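Local coordinates for protein cellulase (Clostridium cellulovorans, PDB 6UI3) that hydrolyses beta-glucan chains such as cellulose internally as a broad-specificity endoglucanase, this chain being its glycoside hydrolase family 5 catalytic domain, at residues R87-V92 with K139-K144; P178-R181 with N186-K189. All coordinates share one frame; numbering follows the deposited sequence.

Interaction 1: residues R87-V92 with K139-K144; sequences RVETVV and KDYSDK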
loop_
_atom_site.group_PDB
_atom_site.type_symbol
_atom_site.label_atom_id
_atom_site.label_comp_id
_atom_site.label_asym_id
_atom_site.label_seq_id
_atom_site.Cartn_x
_atom_site.Cartn_y
_atom_site.Cartn_z
ATOM N N ARG A 87 5.923 -9.956 -15.612
ATOM C CA ARG A 87 5.567 -10.669 -14.389
ATOM C C ARG A 87 4.664 -9.820 -13.505
ATOM O O ARG A 87 3.672 -10.310 -12.957
ATOM C CB ARG A 87 6.820 -11.105 -13.628
ATOM C CG ARG A 87 6.535 -11.870 -12.339
ATOM C CD ARG A 87 5.740 -13.150 -12.588
ATOM N NE ARG A 87 5.316 -13.743 -11.326
ATOM C CZ ARG A 87 4.256 -14.529 -11.175
ATOM N NH1 ARG A 87 3.501 -14.880 -12.211
ATOM N NH2 ARG A 87 3.942 -14.946 -9.950
ATOM N N VAL A 88 4.999 -8.544 -13.335
ATOM C CA VAL A 88 4.144 -7.649 -12.560
ATOM C C VAL A 88 2.741 -7.634 -13.157
ATOM O O VAL A 88 1.743 -7.733 -12.438
ATOM C CB VAL A 88 4.763 -6.239 -12.479
ATOM C CG1 VAL A 88 3.801 -5.291 -11.808
ATOM C CG2 VAL A 88 6.102 -6.268 -11.742
ATOM N N GLU A 89 2.654 -7.524 -14.488
ATOM C CA GLU A 89 1.360 -7.531 -15.165
ATOM C C GLU A 89 0.594 -8.834 -14.924
ATOM O O GLU A 89 -0.623 -8.813 -14.722
ATOM C CB GLU A 89 1.592 -7.295 -16.655
ATOM C CG GLU A 89 0.331 -7.325 -17.492
ATOM C CD GLU A 89 0.570 -6.972 -18.950
ATOM O OE1 GLU A 89 1.695 -7.186 -19.440
ATOM O OE2 GLU A 89 -0.377 -6.481 -19.605
ATOM N N THR A 90 1.287 -9.975 -14.950
ATOM C CA THR A 90 0.631 -11.255 -14.683
ATOM C C THR A 90 0.012 -11.270 -13.292
ATOM O O THR A 90 -1.126 -11.726 -13.113
ATOM C CB THR A 90 1.641 -12.395 -14.862
ATOM O OG1 THR A 90 2.109 -12.404 -16.219
ATOM C CG2 THR A 90 1.029 -13.741 -14.524
ATOM N N VAL A 91 0.748 -10.771 -12.296
ATOM C CA VAL A 91 0.230 -10.732 -10.927
ATOM C C VAL A 91 -0.922 -9.738 -10.797
ATOM O O VAL A 91 -1.933 -10.039 -10.150
ATOM C CB VAL A 91 1.378 -10.465 -9.937
ATOM C CG1 VAL A 91 0.839 -10.307 -8.526
ATOM C CG2 VAL A 91 2.409 -11.578 -9.991
ATOM N N VAL A 92 -0.813 -8.561 -11.424
ATOM C CA VAL A 92 -1.942 -7.630 -11.480
ATOM C C VAL A 92 -3.184 -8.361 -11.967
ATOM O O VAL A 92 -4.279 -8.214 -11.410
ATOM C CB VAL A 92 -1.613 -6.421 -12.375
ATOM C CG1 VAL A 92 -2.865 -5.634 -12.755
ATOM C CG2 VAL A 92 -0.621 -5.502 -11.666
ATOM N N LYS A 139 -1.526 1.643 -19.740
ATOM C CA LYS A 139 -2.367 2.822 -19.935
ATOM C C LYS A 139 -3.806 2.479 -20.315
ATOM O O LYS A 139 -4.706 3.287 -20.053
ATOM C CB LYS A 139 -1.761 3.815 -20.939
ATOM C CG LYS A 139 -1.657 3.336 -22.365
ATOM C CD LYS A 139 -1.095 4.434 -23.266
ATOM C CE LYS A 139 -0.759 3.904 -24.647
ATOM N NZ LYS A 139 -0.109 4.947 -25.480
ATOM N N ASP A 140 -4.058 1.324 -20.931
ATOM C CA ASP A 140 -5.440 0.977 -21.284
ATOM C C ASP A 140 -6.152 0.155 -20.209
ATOM O O ASP A 140 -7.313 -0.226 -20.401
ATOM C CB ASP A 140 -5.530 0.317 -22.678
ATOM C CG ASP A 140 -5.139 -1.153 -22.701
ATOM O OD1 ASP A 140 -4.828 -1.738 -21.653
ATOM O OD2 ASP A 140 -5.171 -1.749 -23.809
ATOM N N TYR A 141 -5.490 -0.145 -19.093
ATOM C CA TYR A 141 -6.073 -0.991 -18.061
ATOM C C TYR A 141 -7.230 -0.290 -17.358
ATOM O O TYR A 141 -7.268 0.941 -17.233
ATOM C CB TYR A 141 -4.988 -1.378 -17.047
ATOM C CG TYR A 141 -4.302 -2.672 -17.391
ATOM C CD1 TYR A 141 -3.501 -2.793 -18.526
ATOM C CD2 TYR A 141 -4.492 -3.793 -16.602
ATOM C CE1 TYR A 141 -2.918 -3.996 -18.855
ATOM C CE2 TYR A 141 -3.913 -4.987 -16.907
ATOM C CZ TYR A 141 -3.128 -5.102 -18.037
ATOM O OH TYR A 141 -2.579 -6.330 -18.349
ATOM N N SER A 142 -8.175 -1.103 -16.885
ATOM C CA SER A 142 -9.370 -0.618 -16.217
ATOM C C SER A 142 -9.036 0.183 -14.957
ATOM O O SER A 142 -7.919 0.167 -14.429
ATOM C CB SER A 142 -10.243 -1.793 -15.798
ATOM O OG SER A 142 -9.717 -2.408 -14.626
ATOM N N ASP A 143 -10.072 0.860 -14.453
ATOM C CA ASP A 143 -10.004 1.672 -13.249
ATOM C C ASP A 143 -9.809 0.864 -11.979
ATOM O O ASP A 143 -9.649 1.464 -10.912
ATOM C CB ASP A 143 -11.236 2.587 -13.130
ATOM C CG ASP A 143 -12.552 1.840 -13.033
ATOM O OD1 ASP A 143 -12.573 0.626 -12.744
ATOM O OD2 ASP A 143 -13.605 2.486 -13.240
ATOM N N LYS A 144 -9.781 -0.460 -12.051
ATOM C CA LYS A 144 -9.437 -1.243 -10.870
ATOM C C LYS A 144 -7.934 -1.338 -10.645
ATOM O O LYS A 144 -7.517 -1.778 -9.571
ATOM C CB LYS A 144 -10.111 -2.606 -10.910
ATOM C CG LYS A 144 -11.619 -2.474 -10.658
ATOM C CD LYS A 144 -12.215 -3.708 -10.035
ATOM C CE LYS A 144 -13.678 -3.499 -9.695
ATOM N NZ LYS A 144 -14.503 -3.409 -10.919
#
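Glu89 crosses Tyr141 at about a right angle, between helix 82-96 and the loop before strand 145-148 of the (beta/alpha)8 barrel. Tyr141 OH donates a hydrogen bond to Glu89 OE2 at 2.5 Å, a short one. OE2 receives it on its anti lone pair, away from OE1. OE2 lies at the ring edge, near its plane; the carboxylate plane is turned 53° from the ring. Behind it, Glu89 CG sits 3.2 Å from Tyr141 OH, so the hydroxyl rests against the methylene as well as the acid. Glu89 reaches this far because its chain is extended, with CG anti to the backbone N (chi1 178°). A looser apolar touch lies further along the ring, where Val92 CG1 comes within 4.3 Å of Tyr141 CE2. Val92 is about one helical turn on from Glu89, so both can meet the same tyrosine.

The next shell fixes these groups. His137 NE2 binds the other oxygen, OE1. The histidine, if protonated, would favour a charged carboxylate. Leu96 of helix 82-96 also packs on Tyr141. The carbonyl of Tyr141 is held by Asn186 and Arg190. The contact thus ties helix 82-96 to the loop that follows helix 120-137. Just before strand 145-148, Ser142 opens an ST turn: its OG accepts from Lys144 N at 3.2 Å.

Interaction 2: residues P178-R181 with N186-K189; sequences PVIR and NNAK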
loop_
_atom_site.group_PDB
_atom_site.type_symbol
_atom_site.label_atom_id
_atom_site.label_comp_id
_atom_site.label_asym_id
_atom_site.label_seq_id
_atom_site.Cartn_x
_atom_site.Cartn_y
_atom_site.Cartn_z
ATOM N N PRO A 178 1.392 14.428 -12.625
ATOM C CA PRO A 178 1.150 14.863 -14.012
ATOM C C PRO A 178 1.895 14.028 -15.039
ATOM O O PRO A 178 1.425 13.909 -16.173
ATOM C CB PRO A 178 1.555 16.346 -14.031
ATOM C CG PRO A 178 2.153 16.629 -12.720
ATOM C CD PRO A 178 1.831 15.544 -11.761
ATOM N N VAL A 179 3.058 13.468 -14.695
ATOM C CA VAL A 179 3.747 12.560 -15.613
ATOM C C VAL A 179 2.842 11.387 -15.971
ATOM O O VAL A 179 2.691 11.022 -17.140
ATOM C CB VAL A 179 5.081 12.088 -15.005
ATOM C CG1 VAL A 179 5.564 10.816 -15.695
ATOM C CG2 VAL A 179 6.121 13.186 -15.101
ATOM N N ILE A 180 2.203 10.789 -14.966
ATOM C CA ILE A 180 1.265 9.695 -15.214
ATOM C C ILE A 180 0.088 10.173 -16.062
ATOM O O ILE A 180 -0.290 9.521 -17.045
ATOM C CB ILE A 180 0.801 9.073 -13.883
ATOM C CG1 ILE A 180 1.970 8.359 -13.185
ATOM C CG2 ILE A 180 -0.376 8.108 -14.101
ATOM C CD1 ILE A 180 1.755 8.061 -11.724
ATOM N N ARG A 181 -0.503 11.321 -15.712
ATOM C CA ARG A 181 -1.683 11.797 -16.440
ATOM C C ARG A 181 -1.374 11.992 -17.923
ATOM O O ARG A 181 -2.200 11.685 -18.790
ATOM C CB ARG A 181 -2.189 13.130 -15.867
ATOM C CG ARG A 181 -2.640 13.140 -14.419
ATOM C CD ARG A 181 -3.845 12.304 -14.240
ATOM N NE ARG A 181 -4.292 12.282 -12.850
ATOM C CZ ARG A 181 -4.867 11.238 -12.280
ATOM N NH1 ARG A 181 -5.061 10.127 -12.972
ATOM N NH2 ARG A 181 -5.235 11.303 -11.009
ATOM N N ASN A 186 -6.504 5.729 -20.137
ATOM C CA ASN A 186 -7.132 5.574 -18.833
ATOM C C ASN A 186 -6.282 6.163 -17.718
ATOM O O ASN A 186 -6.807 6.441 -16.636
ATOM C CB ASN A 186 -7.456 4.102 -18.563
ATOM C CG ASN A 186 -8.717 3.650 -19.258
ATOM O OD1 ASN A 186 -9.411 4.443 -19.899
ATOM N ND2 ASN A 186 -9.010 2.365 -19.155
ATOM N N ASN A 187 -4.990 6.402 -17.958
ATOM C CA ASN A 187 -4.152 7.023 -16.939
ATOM C C ASN A 187 -4.568 8.453 -16.629
ATOM O O ASN A 187 -4.261 8.950 -15.543
ATOM C CB ASN A 187 -2.679 6.995 -17.332
ATOM C CG ASN A 187 -2.124 5.593 -17.371
ATOM O OD1 ASN A 187 -2.633 4.675 -16.712
ATOM N ND2 ASN A 187 -1.091 5.406 -18.165
ATOM N N ALA A 188 -5.260 9.116 -17.549
ATOM C CA ALA A 188 -5.768 10.459 -17.279
ATOM C C ALA A 188 -6.898 10.437 -16.247
ATOM O O ALA A 188 -7.202 11.486 -15.676
ATOM C CB ALA A 188 -6.207 11.154 -18.567
ATOM N N LYS A 189 -7.507 9.270 -15.989
ATOM C CA LYS A 189 -8.681 9.135 -15.126
ATOM C C LYS A 189 -8.476 8.132 -13.991
ATOM O O LYS A 189 -9.417 7.858 -13.231
ATOM C CB LYS A 189 -9.889 8.713 -15.961
ATOM C CG LYS A 189 -10.362 9.774 -16.925
ATOM C CD LYS A 189 -11.585 9.288 -17.687
ATOM C CE LYS A 189 -12.048 10.304 -18.718
ATOM N NZ LYS A 189 -13.238 9.817 -19.475
#
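Arg181, in the last turn of helix 163-182, reaches across to Asn187 and Ala188 in the 3-10 turn that follows. This is a helix-to-strand connection on the outside of the TIM barrel, leading into strand 192-195. From CB the chain places CG beside the backbone N (chi1 -61°). It then bends at chi2, which brings CD beside the turn. CD lies 3.6 Å from Asn187 O and 3.7 Å from Ala188 O, so this methylene borders both carbonyls. NE is directed to another partner, the carboxylate of Asp214, with which it forms a salt bridge. At the tip, NH1 donates to Asn187 O at 2.9 Å, with an N-H...O angle of 149°. The oxygen lies at the guanidinium edge, in its plane, while the donor is tilted 26° from the carbonyl plane. NH1 also binds Arg190 O.

One residue back, Ile180 adds an apolar touch: its CG2 is 4.1 Å from Asn187 CB. The same CB rests 3.5 Å from Ile180 O. The amide of Asn187 looks to other groups, with OD1 taking a bond from Arg190 NE and ND2 binding Thr183 OG1 and Ala135 O. Ala188 CB lies 4.0 Å from Arg181 O.

The chemistry is divided along one guanidinium. Asp214, bound at NE, probably balances the charge of the group, while NH1 serves two main-chain carbonyls and so joins the helix end to the turn.

In the fold
Interactions 1 and 2 follow each other along the chain, and their centres are 15 Å apart on the same side of the chain's centre. They meet directly through residues 139-144 and 186-189, the connections that lead into the neighbouring parallel strands 145-148 and 192-195. Asn186 is the main bridge. Its ND2 is 3.0 Å from Tyr141 O and its N is 3.0 Å from Lys139 O, both probable hydrogen bonds. Asn187 ND2 also packs 3.3 Å from Lys139 CB. Both connections enter the N-terminal ends of their strands. In TIM-barrel hydrolases the active site lies at the opposite, C-terminal ends, so these contacts probably lie away from the active-site end.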